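Local coordinates for Sca-family protein (Rickettsia rickettsii, PDB 4LQ8) that probably takes part in rickettsial cell adhesion, as the N-terminal head portion of the surface cell antigen Sca4, at residues 216-222 against 242-248; 287-293 against 304-309; 72-77 against 144-149; 257-262 against 273-279; 190-194 against 232-237. All coordinates share one frame; numbering follows the deposited sequence.

Interaction 1. Residues 216-222 against 242-248; sequences VQISSYR and VALKADG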
# COMPACT_ATOMS: atom_id res chain seq x y z
N VAL A 216 3.79 -4.19 21.57
CA VAL A 216 2.36 -4.00 21.31
C VAL A 216 1.75 -5.37 20.97
O VAL A 216 2.24 -6.05 20.06
CB VAL A 216 2.11 -2.97 20.15
CG1 VAL A 216 0.63 -2.87 19.79
CG2 VAL A 216 2.66 -1.58 20.49
N GLN A 217 0.68 -5.75 21.68
CA GLN A 217 -0.01 -6.98 21.35
C GLN A 217 -1.06 -6.72 20.28
O GLN A 217 -1.85 -5.78 20.40
CB GLN A 217 -0.68 -7.63 22.57
CG GLN A 217 -1.24 -9.02 22.17
CD GLN A 217 -1.84 -9.78 23.30
OE1 GLN A 217 -3.06 -9.74 23.49
NE2 GLN A 217 -1.03 -10.50 24.05
N ILE A 218 -1.06 -7.56 19.23
CA ILE A 218 -2.07 -7.52 18.17
C ILE A 218 -3.04 -8.62 18.56
O ILE A 218 -2.70 -9.80 18.51
CB ILE A 218 -1.46 -7.75 16.74
CG1 ILE A 218 -0.37 -6.69 16.38
CG2 ILE A 218 -2.57 -7.85 15.65
CD1 ILE A 218 -0.81 -5.20 16.35
N SER A 219 -4.23 -8.25 18.99
CA SER A 219 -5.23 -9.23 19.41
C SER A 219 -6.19 -9.60 18.28
O SER A 219 -6.89 -10.60 18.38
CB SER A 219 -5.96 -8.75 20.66
OG SER A 219 -6.53 -7.48 20.45
N SER A 220 -6.20 -8.83 17.18
CA SER A 220 -7.05 -9.15 16.03
C SER A 220 -6.53 -8.42 14.81
O SER A 220 -6.05 -7.29 14.92
CB SER A 220 -8.50 -8.75 16.30
OG SER A 220 -9.36 -9.17 15.25
N TYR A 221 -6.63 -9.07 13.64
CA TYR A 221 -6.23 -8.48 12.37
C TYR A 221 -7.04 -9.15 11.27
O TYR A 221 -7.71 -10.16 11.53
CB TYR A 221 -4.70 -8.59 12.10
CG TYR A 221 -4.20 -10.01 11.89
CD1 TYR A 221 -4.19 -10.58 10.62
CD2 TYR A 221 -3.75 -10.78 12.95
CE1 TYR A 221 -3.72 -11.88 10.41
CE2 TYR A 221 -3.27 -12.08 12.76
CZ TYR A 221 -3.24 -12.62 11.48
OH TYR A 221 -2.86 -13.92 11.28
N ARG A 222 -7.01 -8.60 10.05
CA ARG A 222 -7.72 -9.22 8.94
C ARG A 222 -6.80 -9.35 7.74
O ARG A 222 -5.77 -8.65 7.64
CB ARG A 222 -8.99 -8.43 8.57
CG ARG A 222 -8.63 -7.05 7.97
CD ARG A 222 -9.82 -6.31 7.43
NE ARG A 222 -9.43 -4.95 7.02
CZ ARG A 222 -10.22 -4.15 6.34
NH1 ARG A 222 -11.42 -4.57 5.94
NH2 ARG A 222 -9.82 -2.92 6.03
N VAL A 242 -8.86 0.09 4.71
CA VAL A 242 -8.32 0.82 5.86
C VAL A 242 -7.46 -0.08 6.78
O VAL A 242 -7.72 -1.28 6.95
CB VAL A 242 -9.45 1.59 6.62
CG1 VAL A 242 -10.34 0.63 7.44
CG2 VAL A 242 -8.88 2.71 7.49
N ALA A 243 -6.43 0.53 7.36
CA ALA A 243 -5.54 -0.09 8.34
C ALA A 243 -6.37 -0.34 9.61
O ALA A 243 -7.30 0.42 9.88
CB ALA A 243 -4.40 0.86 8.67
N LEU A 244 -6.07 -1.40 10.36
CA LEU A 244 -6.81 -1.66 11.60
C LEU A 244 -5.88 -1.42 12.77
O LEU A 244 -4.69 -1.74 12.68
CB LEU A 244 -7.33 -3.11 11.67
CG LEU A 244 -8.47 -3.51 10.73
CD1 LEU A 244 -8.89 -4.94 10.98
CD2 LEU A 244 -9.69 -2.59 10.86
N LYS A 245 -6.44 -0.96 13.89
CA LYS A 245 -5.70 -0.78 15.14
C LYS A 245 -5.33 -2.16 15.72
O LYS A 245 -5.86 -3.17 15.24
CB LYS A 245 -6.53 0.03 16.15
CG LYS A 245 -6.86 1.45 15.65
CD LYS A 245 -7.28 2.37 16.78
CE LYS A 245 -8.73 2.26 17.13
NZ LYS A 245 -9.06 3.03 18.36
N ALA A 246 -4.45 -2.21 16.75
CA ALA A 246 -4.00 -3.47 17.39
C ALA A 246 -5.14 -4.38 17.88
O ALA A 246 -4.96 -5.59 17.92
CB ALA A 246 -3.03 -3.18 18.54
N ASP A 247 -6.31 -3.80 18.25
CA ASP A 247 -7.46 -4.58 18.75
C ASP A 247 -8.46 -4.91 17.62
O ASP A 247 -9.58 -5.33 17.89
CB ASP A 247 -8.16 -3.82 19.91
CG ASP A 247 -8.79 -2.47 19.55
OD1 ASP A 247 -8.74 -2.08 18.37
OD2 ASP A 247 -9.30 -1.79 20.47
N GLY A 248 -8.06 -4.67 16.38
CA GLY A 248 -8.88 -4.96 15.21
C GLY A 248 -9.97 -3.95 14.87
O GLY A 248 -10.79 -4.23 14.00
O HOH W 1 -4.72 -5.28 13.76
O HOH W 2 -10.10 -7.19 13.13
O HOH W 3 -6.73 -4.12 7.67

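Interaction 2. Residues 287-293 against 304-309; sequences TGDDAIA and LAVTRG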
# COMPACT_ATOMS: atom_id res chain seq x y z
N THR A 287 8.36 -13.78 9.15
CA THR A 287 9.12 -14.10 7.92
C THR A 287 8.34 -14.92 6.88
O THR A 287 8.69 -14.89 5.70
CB THR A 287 10.42 -14.89 8.32
OG1 THR A 287 11.02 -14.27 9.45
CG2 THR A 287 11.44 -14.96 7.19
N GLY A 288 7.33 -15.65 7.33
CA GLY A 288 6.54 -16.50 6.45
C GLY A 288 5.61 -15.74 5.55
O GLY A 288 5.41 -14.54 5.71
N ASP A 289 4.98 -16.47 4.62
CA ASP A 289 4.03 -15.95 3.65
C ASP A 289 2.74 -15.48 4.31
O ASP A 289 2.04 -14.64 3.75
CB ASP A 289 3.72 -17.03 2.60
CG ASP A 289 4.83 -17.20 1.58
OD1 ASP A 289 5.74 -16.35 1.55
OD2 ASP A 289 4.78 -18.17 0.81
N ASP A 290 2.43 -16.01 5.51
CA ASP A 290 1.23 -15.68 6.27
C ASP A 290 1.44 -14.45 7.17
O ASP A 290 0.49 -14.01 7.82
CB ASP A 290 0.76 -16.90 7.10
CG ASP A 290 1.77 -17.42 8.13
OD1 ASP A 290 3.00 -17.28 7.89
OD2 ASP A 290 1.34 -17.99 9.14
N ALA A 291 2.70 -13.92 7.23
CA ALA A 291 3.01 -12.75 8.06
C ALA A 291 2.16 -11.52 7.60
O ALA A 291 2.15 -11.16 6.43
CB ALA A 291 4.49 -12.43 7.97
N ILE A 292 1.42 -10.92 8.54
CA ILE A 292 0.55 -9.80 8.25
C ILE A 292 1.35 -8.50 8.12
O ILE A 292 2.32 -8.29 8.83
CB ILE A 292 -0.64 -9.72 9.27
CG1 ILE A 292 -1.82 -8.84 8.72
CG2 ILE A 292 -0.20 -9.27 10.66
CD1 ILE A 292 -2.56 -9.47 7.41
N ALA A 293 0.93 -7.65 7.17
CA ALA A 293 1.56 -6.35 6.97
C ALA A 293 1.20 -5.48 8.16
O ALA A 293 0.08 -5.55 8.66
CB ALA A 293 1.03 -5.70 5.69
N LEU A 304 -2.29 -4.02 8.06
CA LEU A 304 -2.96 -3.84 6.78
C LEU A 304 -3.55 -5.20 6.40
O LEU A 304 -3.11 -6.21 6.94
CB LEU A 304 -2.01 -3.27 5.70
CG LEU A 304 -1.35 -1.89 6.02
CD1 LEU A 304 -0.50 -1.45 4.88
CD2 LEU A 304 -2.39 -0.81 6.19
N ALA A 305 -4.54 -5.24 5.48
CA ALA A 305 -5.26 -6.47 5.12
C ALA A 305 -4.55 -7.31 4.07
O ALA A 305 -5.19 -7.91 3.22
CB ALA A 305 -6.67 -6.11 4.65
N VAL A 306 -3.23 -7.35 4.12
CA VAL A 306 -2.43 -8.08 3.13
C VAL A 306 -1.31 -8.86 3.82
O VAL A 306 -0.62 -8.34 4.71
CB VAL A 306 -1.94 -7.10 2.01
CG1 VAL A 306 -0.83 -6.14 2.47
CG2 VAL A 306 -1.54 -7.85 0.74
N THR A 307 -1.15 -10.12 3.46
CA THR A 307 -0.08 -10.93 4.05
C THR A 307 1.16 -10.74 3.19
O THR A 307 1.06 -10.24 2.08
CB THR A 307 -0.46 -12.42 4.10
OG1 THR A 307 -0.65 -12.86 2.76
CG2 THR A 307 -1.69 -12.72 4.99
N ARG A 308 2.31 -11.21 3.67
CA ARG A 308 3.56 -11.13 2.92
C ARG A 308 3.50 -11.86 1.57
O ARG A 308 3.94 -11.33 0.56
CB ARG A 308 4.73 -11.62 3.76
CG ARG A 308 5.99 -10.89 3.38
CD ARG A 308 7.14 -11.78 3.11
NE ARG A 308 8.36 -10.98 3.24
CZ ARG A 308 9.54 -11.46 3.59
NH1 ARG A 308 9.69 -12.75 3.83
NH2 ARG A 308 10.58 -10.65 3.69
N GLY A 309 2.93 -13.06 1.58
CA GLY A 309 2.79 -13.87 0.38
C GLY A 309 1.91 -13.17 -0.63
O GLY A 309 2.26 -13.07 -1.79

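Interaction 3. Residues 72-77 against 144-149; sequences TIIQPQ and IEIAGY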
# COMPACT_ATOMS: atom_id res chain seq x y z
N THR A 72 0.09 11.26 -5.66
CA THR A 72 -0.07 11.69 -4.27
C THR A 72 0.57 10.76 -3.26
O THR A 72 0.89 11.20 -2.15
CB THR A 72 -1.57 11.90 -3.91
OG1 THR A 72 -2.19 10.62 -3.81
CG2 THR A 72 -2.29 12.74 -4.91
N ILE A 73 0.74 9.48 -3.61
CA ILE A 73 1.35 8.52 -2.69
C ILE A 73 2.69 7.98 -3.18
O ILE A 73 3.71 8.17 -2.51
CB ILE A 73 0.35 7.35 -2.33
CG1 ILE A 73 -1.02 7.87 -1.74
CG2 ILE A 73 1.02 6.29 -1.40
CD1 ILE A 73 -0.96 8.55 -0.25
N ILE A 74 2.68 7.21 -4.30
CA ILE A 74 3.87 6.48 -4.76
C ILE A 74 5.07 7.40 -5.08
O ILE A 74 6.15 7.17 -4.54
CB ILE A 74 3.54 5.51 -5.93
CG1 ILE A 74 2.49 4.46 -5.46
CG2 ILE A 74 4.82 4.84 -6.50
CD1 ILE A 74 1.79 3.70 -6.59
N GLN A 75 4.89 8.39 -5.96
CA GLN A 75 5.97 9.32 -6.33
C GLN A 75 6.42 10.16 -5.13
O GLN A 75 7.62 10.15 -4.87
CB GLN A 75 5.60 10.18 -7.56
CG GLN A 75 6.79 10.97 -8.15
CD GLN A 75 7.86 10.05 -8.67
OE1 GLN A 75 7.61 9.12 -9.44
NE2 GLN A 75 9.08 10.26 -8.19
N PRO A 76 5.55 10.80 -4.32
CA PRO A 76 6.06 11.57 -3.15
C PRO A 76 6.82 10.73 -2.12
O PRO A 76 7.75 11.24 -1.50
CB PRO A 76 4.79 12.20 -2.54
CG PRO A 76 3.84 12.27 -3.67
CD PRO A 76 4.09 11.00 -4.45
N GLN A 77 6.44 9.45 -1.93
CA GLN A 77 7.16 8.57 -1.01
C GLN A 77 8.59 8.40 -1.49
O GLN A 77 9.53 8.52 -0.70
CB GLN A 77 6.49 7.20 -0.86
CG GLN A 77 5.22 7.24 -0.02
CD GLN A 77 4.52 5.90 -0.07
OE1 GLN A 77 4.60 5.14 -1.05
NE2 GLN A 77 3.82 5.60 0.99
N ILE A 144 2.32 13.04 4.38
CA ILE A 144 1.91 13.00 2.97
C ILE A 144 0.98 11.82 2.71
O ILE A 144 0.15 11.92 1.81
CB ILE A 144 3.07 13.13 1.94
CG1 ILE A 144 4.06 11.94 1.98
CG2 ILE A 144 3.78 14.47 2.18
CD1 ILE A 144 3.85 10.84 0.95
N GLU A 145 1.10 10.73 3.48
CA GLU A 145 0.23 9.57 3.33
C GLU A 145 -1.20 9.88 3.77
O GLU A 145 -2.13 9.58 3.03
CB GLU A 145 0.77 8.34 4.09
CG GLU A 145 1.88 7.64 3.33
CD GLU A 145 2.90 6.92 4.20
OE1 GLU A 145 2.71 6.88 5.43
OE2 GLU A 145 3.88 6.39 3.64
N ILE A 146 -1.37 10.48 4.97
CA ILE A 146 -2.67 10.85 5.52
C ILE A 146 -3.36 11.87 4.59
O ILE A 146 -4.52 11.66 4.22
CB ILE A 146 -2.52 11.36 7.00
CG1 ILE A 146 -2.15 10.19 7.95
CG2 ILE A 146 -3.79 12.13 7.48
CD1 ILE A 146 -1.52 10.62 9.28
N ALA A 147 -2.64 12.93 4.19
CA ALA A 147 -3.15 13.97 3.29
C ALA A 147 -3.41 13.40 1.89
O ALA A 147 -4.42 13.73 1.29
CB ALA A 147 -2.18 15.14 3.22
N GLY A 148 -2.52 12.53 1.42
CA GLY A 148 -2.60 11.88 0.12
C GLY A 148 -3.85 11.03 -0.02
O GLY A 148 -4.59 11.21 -1.00
N TYR A 149 -4.09 10.13 0.95
CA TYR A 149 -5.28 9.26 0.93
C TYR A 149 -6.56 10.08 1.03
O TYR A 149 -7.51 9.79 0.30
CB TYR A 149 -5.20 8.13 1.98
CG TYR A 149 -4.19 7.06 1.61
CD1 TYR A 149 -4.30 6.35 0.42
CD2 TYR A 149 -3.13 6.74 2.46
CE1 TYR A 149 -3.35 5.40 0.05
CE2 TYR A 149 -2.19 5.76 2.12
CZ TYR A 149 -2.30 5.10 0.91
OH TYR A 149 -1.39 4.13 0.54
O HOH W 4 0.45 13.29 -0.59

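Interaction 4. Residues 257-262 against 273-279; sequences VYFTAH and LKEISSP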
# COMPACT_ATOMS: atom_id res chain seq x y z
N VAL A 257 -4.94 5.40 7.32
CA VAL A 257 -4.09 5.06 6.17
C VAL A 257 -4.66 3.79 5.58
O VAL A 257 -5.46 3.12 6.23
CB VAL A 257 -2.59 5.00 6.46
CG1 VAL A 257 -2.03 6.41 6.62
CG2 VAL A 257 -2.29 4.13 7.67
N TYR A 258 -4.30 3.47 4.34
CA TYR A 258 -4.91 2.38 3.58
C TYR A 258 -3.93 1.56 2.77
O TYR A 258 -2.83 2.01 2.44
CB TYR A 258 -5.90 3.00 2.56
CG TYR A 258 -7.00 3.85 3.18
CD1 TYR A 258 -6.77 5.17 3.55
CD2 TYR A 258 -8.27 3.33 3.38
CE1 TYR A 258 -7.75 5.92 4.20
CE2 TYR A 258 -9.28 4.08 3.99
CZ TYR A 258 -9.01 5.38 4.40
OH TYR A 258 -9.98 6.14 4.98
N PHE A 259 -4.36 0.34 2.43
CA PHE A 259 -3.71 -0.50 1.46
C PHE A 259 -4.62 -0.35 0.24
O PHE A 259 -5.83 -0.56 0.36
CB PHE A 259 -3.61 -1.97 1.90
CG PHE A 259 -2.96 -2.80 0.81
CD1 PHE A 259 -1.59 -2.73 0.58
CD2 PHE A 259 -3.73 -3.62 -0.02
CE1 PHE A 259 -1.00 -3.46 -0.46
CE2 PHE A 259 -3.14 -4.36 -1.05
CZ PHE A 259 -1.78 -4.27 -1.26
N THR A 260 -4.08 0.09 -0.90
CA THR A 260 -4.90 0.27 -2.10
C THR A 260 -4.45 -0.68 -3.19
O THR A 260 -3.30 -1.07 -3.21
CB THR A 260 -4.99 1.76 -2.55
OG1 THR A 260 -3.77 2.13 -3.19
CG2 THR A 260 -5.34 2.74 -1.39
N ALA A 261 -5.38 -1.05 -4.09
CA ALA A 261 -5.13 -1.94 -5.21
C ALA A 261 -5.91 -1.41 -6.41
O ALA A 261 -7.08 -1.04 -6.29
CB ALA A 261 -5.54 -3.38 -4.86
N HIS A 262 -5.21 -1.30 -7.55
CA HIS A 262 -5.70 -0.66 -8.77
C HIS A 262 -5.71 -1.58 -9.95
O HIS A 262 -4.66 -2.02 -10.42
CB HIS A 262 -4.87 0.62 -9.01
CG HIS A 262 -4.81 1.45 -7.77
ND1 HIS A 262 -5.89 2.23 -7.38
CD2 HIS A 262 -3.86 1.48 -6.80
CE1 HIS A 262 -5.55 2.74 -6.21
NE2 HIS A 262 -4.34 2.33 -5.83
N LEU A 273 -4.24 -6.00 -12.63
CA LEU A 273 -3.59 -5.32 -11.52
C LEU A 273 -2.43 -4.45 -12.02
O LEU A 273 -1.43 -4.97 -12.51
CB LEU A 273 -3.16 -6.32 -10.45
CG LEU A 273 -2.46 -5.77 -9.18
CD1 LEU A 273 -3.35 -4.74 -8.43
CD2 LEU A 273 -2.08 -6.92 -8.26
N LYS A 274 -2.59 -3.11 -11.94
CA LYS A 274 -1.60 -2.16 -12.45
C LYS A 274 -0.78 -1.51 -11.36
O LYS A 274 0.34 -1.04 -11.60
CB LYS A 274 -2.32 -1.04 -13.27
CG LYS A 274 -3.12 -1.55 -14.49
CD LYS A 274 -2.23 -1.92 -15.67
CE LYS A 274 -3.01 -2.50 -16.81
NZ LYS A 274 -2.12 -2.90 -17.93
N GLU A 275 -1.37 -1.41 -10.16
CA GLU A 275 -0.71 -0.67 -9.09
C GLU A 275 -1.28 -1.03 -7.76
O GLU A 275 -2.43 -1.46 -7.66
CB GLU A 275 -0.94 0.84 -9.34
CG GLU A 275 0.16 1.76 -8.85
CD GLU A 275 1.53 1.50 -9.45
OE1 GLU A 275 2.30 0.74 -8.82
OE2 GLU A 275 1.84 2.03 -10.53
N ILE A 276 -0.46 -0.85 -6.73
CA ILE A 276 -0.84 -0.97 -5.33
C ILE A 276 -0.18 0.19 -4.60
O ILE A 276 0.72 0.84 -5.15
CB ILE A 276 -0.49 -2.34 -4.67
CG1 ILE A 276 1.07 -2.57 -4.58
CG2 ILE A 276 -1.24 -3.51 -5.34
CD1 ILE A 276 1.50 -3.79 -3.69
N SER A 277 -0.61 0.46 -3.37
CA SER A 277 0.05 1.45 -2.52
C SER A 277 -0.22 1.12 -1.08
O SER A 277 -1.19 0.43 -0.76
CB SER A 277 -0.41 2.88 -2.84
OG SER A 277 -1.57 3.27 -2.13
N SER A 278 0.61 1.69 -0.21
CA SER A 278 0.45 1.57 1.23
C SER A 278 1.34 2.61 1.90
O SER A 278 2.27 3.10 1.25
CB SER A 278 0.84 0.17 1.70
OG SER A 278 2.24 0.01 1.81
N PRO A 279 1.14 2.88 3.21
CA PRO A 279 2.15 3.66 3.94
C PRO A 279 3.51 2.92 3.87
O PRO A 279 3.52 1.68 3.81
CB PRO A 279 1.64 3.66 5.39
CG PRO A 279 0.25 3.24 5.31
CD PRO A 279 0.12 2.36 4.13

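Interaction 5. Residues 190-194 against 232-237; sequences GDELC and QADGSM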
# COMPACT_ATOMS: atom_id res chain seq x y z
N GLY A 190 -24.11 -5.02 -13.81
CA GLY A 190 -24.49 -5.92 -12.72
C GLY A 190 -23.79 -7.27 -12.74
O GLY A 190 -24.19 -8.17 -12.00
N ASP A 191 -22.73 -7.42 -13.57
CA ASP A 191 -21.96 -8.66 -13.65
C ASP A 191 -20.79 -8.60 -12.68
O ASP A 191 -20.17 -7.55 -12.50
CB ASP A 191 -21.47 -8.94 -15.07
CG ASP A 191 -22.58 -9.12 -16.09
OD1 ASP A 191 -23.39 -10.05 -15.92
OD2 ASP A 191 -22.63 -8.33 -17.05
N GLU A 192 -20.52 -9.73 -12.02
CA GLU A 192 -19.46 -9.86 -11.03
C GLU A 192 -18.03 -9.80 -11.63
O GLU A 192 -17.67 -10.65 -12.44
CB GLU A 192 -19.68 -11.15 -10.22
CG GLU A 192 -18.57 -11.54 -9.27
CD GLU A 192 -18.71 -12.91 -8.64
OE1 GLU A 192 -19.84 -13.45 -8.63
OE2 GLU A 192 -17.69 -13.45 -8.16
N LEU A 193 -17.24 -8.82 -11.19
CA LEU A 193 -15.83 -8.66 -11.57
C LEU A 193 -15.03 -9.67 -10.75
O LEU A 193 -14.13 -10.32 -11.29
CB LEU A 193 -15.34 -7.23 -11.25
CG LEU A 193 -15.19 -6.27 -12.42
CD1 LEU A 193 -16.51 -5.85 -12.94
CD2 LEU A 193 -14.48 -5.02 -12.00
N CYS A 194 -15.38 -9.81 -9.45
CA CYS A 194 -14.78 -10.72 -8.47
C CYS A 194 -15.59 -10.64 -7.17
O CYS A 194 -16.41 -9.74 -7.01
CB CYS A 194 -13.33 -10.33 -8.21
SG CYS A 194 -13.16 -8.83 -7.20
N GLN A 232 -13.45 -12.97 -14.82
CA GLN A 232 -14.91 -12.89 -14.76
C GLN A 232 -15.43 -11.74 -15.65
O GLN A 232 -15.08 -11.72 -16.83
CB GLN A 232 -15.41 -12.86 -13.31
CG GLN A 232 -15.11 -14.16 -12.57
CD GLN A 232 -15.20 -13.98 -11.09
OE1 GLN A 232 -16.29 -14.00 -10.50
NE2 GLN A 232 -14.07 -13.75 -10.45
N ALA A 233 -16.24 -10.80 -15.13
CA ALA A 233 -16.75 -9.67 -15.93
C ALA A 233 -15.66 -8.67 -16.28
O ALA A 233 -14.63 -8.58 -15.60
CB ALA A 233 -17.87 -8.96 -15.20
N ASP A 234 -15.90 -7.91 -17.35
CA ASP A 234 -15.02 -6.87 -17.86
C ASP A 234 -15.10 -5.63 -16.97
O ASP A 234 -16.13 -5.41 -16.32
CB ASP A 234 -15.45 -6.48 -19.29
CG ASP A 234 -15.18 -7.50 -20.39
OD1 ASP A 234 -14.57 -8.55 -20.10
OD2 ASP A 234 -15.56 -7.23 -21.55
N GLY A 235 -14.05 -4.81 -16.99
CA GLY A 235 -14.03 -3.55 -16.26
C GLY A 235 -12.78 -3.23 -15.46
O GLY A 235 -11.76 -3.91 -15.55
N SER A 236 -12.88 -2.15 -14.68
CA SER A 236 -11.84 -1.64 -13.80
C SER A 236 -12.37 -1.66 -12.38
O SER A 236 -13.58 -1.62 -12.16
CB SER A 236 -11.47 -0.21 -14.18
OG SER A 236 -11.05 -0.15 -15.54
N MET A 237 -11.46 -1.69 -11.41
CA MET A 237 -11.80 -1.76 -10.00
C MET A 237 -10.69 -1.15 -9.17
O MET A 237 -9.52 -1.46 -9.39
CB MET A 237 -12.05 -3.24 -9.66
CG MET A 237 -12.23 -3.56 -8.20
SD MET A 237 -12.48 -5.34 -7.94
CE MET A 237 -10.87 -5.97 -8.23
O HOH W 5 -12.98 -10.26 -13.78

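Interaction 1. Residues 216-222 against 242-248
Strand residue Ile-218 and turn residue Ala-246 bring the two backbones within 4.6 Å at their CA atoms, where the type I turn Lys-245 to Gly-248 meets the bend at Ser-219 and Ser-220. Direct backbone bonding is sparse. Ser-219 N donates to Ala-246 O at 3.0 Å, a somewhat bent bond (145° at the hydrogen), and a water joins Ser-220 O to Lys-245 O by donating to both. On the apolar side, Ala-246 CB lies 3.7 Å from Ile-218 CD1 and also touches Val-216 CG1. At the far end Arg-222 reaches across with its chain extended from CG to NE, crossing Leu-244 at about a right angle so that CG rests 3.7 Å from Leu-244 CD1. Its NH2 then meets Val-242 O at 2.8 Å, in the carbonyl plane on a lone pair and close to the guanidinium plane. A second water takes the NE proton and donates to the same carbonyl. NH1 forms salt bridges with Glu-198 and Asp-32. The guanidinium thus gives donors to one backbone oxygen, directly and through water, and to two carboxylates, which probably keeps this largely buried cation charged and fixes its rotation between the two sheets.

Interaction 2. Residues 287-293 against 304-309
Ala-293 and Leu-304 begin the close end of this contact, with Leu-304 N donating to Ala-293 O at 2.9 Å. Ala-293 N in turn reaches Val-306 O at 3.0 Å, and the alanine methyl touches both Leu-304 CB and Val-306 CG1, the latter 3.7 Å away. Ile-292 has CG1 anti to its backbone N (chi1 -161°); this branch carries CD1 to 3.3 Å from Leu-304 O, with Val-306 O also near and Tyr-221 packed against the same side chain. Ile-292 faces Thr-307 as an antiparallel non-hydrogen-bonded pair, whose CA atoms are 4.4 Å apart. Toward the turn Gly-288 to Ala-291 the contact opens to solvent and becomes mostly a matter of backbone carbonyls. Ala-291 O accepts Arg-308 N at 2.8 Å, while Asp-289 O accepts Gly-309 N at 2.8 Å, in its carbonyl plane and on a lone pair. The Arg-308 side chain, bent at chi2, passes alongside Gly-288 O and comes obliquely to Thr-287 O, NH1 lying 3.0 Å from it. Thr-307 OG1 bonds to Lys-310 N, which makes it the N-cap of helix 308-320: a short strand turning directly into a capped helix, with an adjoining turn lending carbonyls to the first helical amides.

Interaction 3. Residues 72-77 against 144-149
Ile-73 carries CG1 anti to its carbonyl carbon (chi1 -56°), and the following bend at chi2 turns CD1 toward helix 135-155, where it drops over the ring of Tyr-149. CD1 stands 3.7 Å from the ring centroid, almost on the ring normal, a CH-pi contact made at about a right angle to the tyrosine side chain. The same methyl lies 3.7 Å from Gly-148 CA and 3.6 Å from Glu-145 O. This is knobs-into-holes packing, Ile-73 being the knob and Ile-144, Glu-145, Gly-148 and Tyr-149 the hole, between helix segments that run roughly antiparallel, 154° between their directions. The glycine lets the backbones close to 5.1 Å between Thr-72 CA and Gly-148 CA. Beside the knob, a water donates to both Thr-72 O and Ile-144 O, tying two helical carbonyls together. Ile-144 CD1 meets Pro-76 CB at 3.9 Å and also touches Gln-77 CG. On the inner side Gln-77 extends until NE2 donates to Glu-145 OE2 at 2.8 Å, meeting the oxygen on its anti side, tilted out of the carboxylate plane, with amide and carboxylate planes 85° apart. Glu-145 OE2 also accepts Lys-280 N and its OE1 bonds to His-297 NE2.

Interaction 4. Residues 257-262 against 273-279
The His-262 side chain leaves the sheet on the face it shares with Thr-260, Ser-277 and Glu-275, and packs first on Glu-275. CB lies 3.5 Å from Glu-275 O and also touches Glu-275 CB. Beyond CG, the CD2 edge of the ring comes to 3.4 Å from the same oxygen, with Glu-275 C near the ring plane. At the tip NE2 is hydrogen-bonded to Thr-260 OG1 at 2.7 Å, while ND1 on the other ring position bonds to His-238 ND1 of the neighbouring strand. Both ring nitrogens therefore have partners, which fixes the rotation of the ring. Thr-260 OG1 passes the chain of bonds across to Ser-277 OG, 2.7 Å away; either hydroxyl could donate.

The strands form an antiparallel beta hairpin, angled 168° to each other, with Thr-260 and Ser-277 as a hydrogen-bonded pair. Toward the hairpin turn a classic beta bulge sets Lys-274 and Glu-275 both opposite His-262: His-262 O accepts Lys-274 N at 2.8 Å and Glu-275 N only weakly.

On the other face Ile-276 CD1 packs obliquely against Phe-259, 4.1 Å from CE1, and helix 308-320 covers it through Tyr-311, Met-314 and Met-315. Ser-278 CB approaches the edge of the Phe-259 ring. Where the strands end, Pro-279 CG presses to 3.5 Å from Val-257 CB, and its CD sits beside Tyr-258 O.

Interaction 5. Residues 190-194 against 232-237
Leu-193 is the main bump of this contact, and the curved run from Ala-233 to Met-237 is the hollow that receives it. Its CA comes within 4.6 Å of Ala-233 CA. Although CB starts out away from the loop, chi1 of -104°, well off a staggered value, swings the branched end back into the curve. There the two methyls divide the cup between them. CD1 sits 3.4 Å from Asp-234 O and faces the Ala-233 methyl, whereas CD2 lies 3.5 Å from Ser-236 O and 3.8 Å from Met-237 CB, sliding past the methionine chain in the opposite direction. Gly-235, whose backbone angles would jam a CB against the preceding carbonyl, lines the curve near CD2.

A smaller bump answers from the loop: the Ala-233 methyl touches Asp-191 CB, 3.6 Å away, and also Glu-192 O. The same carbonyl accepts Ala-233 N at 3.1 Å, the direct backbone bond of the pair. Behind it a water fills the angle between the chains, donating to Leu-193 O and Ala-233 O and accepting from Gln-232 N. Next to the leucine, Met-237, bent at chi3, places SD 3.6 Å from Cys-194 SG, two sulfurs in van der Waals contact, and Leu-230 touches both side chains.

Leu-193 and Cys-194 both face Val-185, a classic beta bulge at the start of strand 192-201. Consistent with the bulge, these consecutive residues both reach segment 232-237, Leu-193 in its curve and Cys-194 at Met-237, joining the beginnings of two strands that belong to separate beta sheets, largely through apolar side chains.

How the interactions relate
Interaction 4 lies nearest the middle of the chain, its centre about 4 Å from the chain centre, and three other contacts touch it. Interaction 3 lays its helices on the hairpin: Tyr-149 OH is 2.8 Å from Ser-277 OG, and Gln-77 NE2 is 2.9 Å from Ser-278 O. Interaction 2 meets it through Leu-304 CD1, 3.8 Å from Ser-278 CB. Interaction 1 adjoins it through Ala-243 N, 3.0 Å from Val-257 O, and adjoins interaction 2 where Tyr-221 CD1 packs 3.5 Å from Ile-292 CG1. Interaction 5 shares strand 236-245 with interaction 1, yet their centres are about 31 Å apart, so the two sheets are joined at widely separated places.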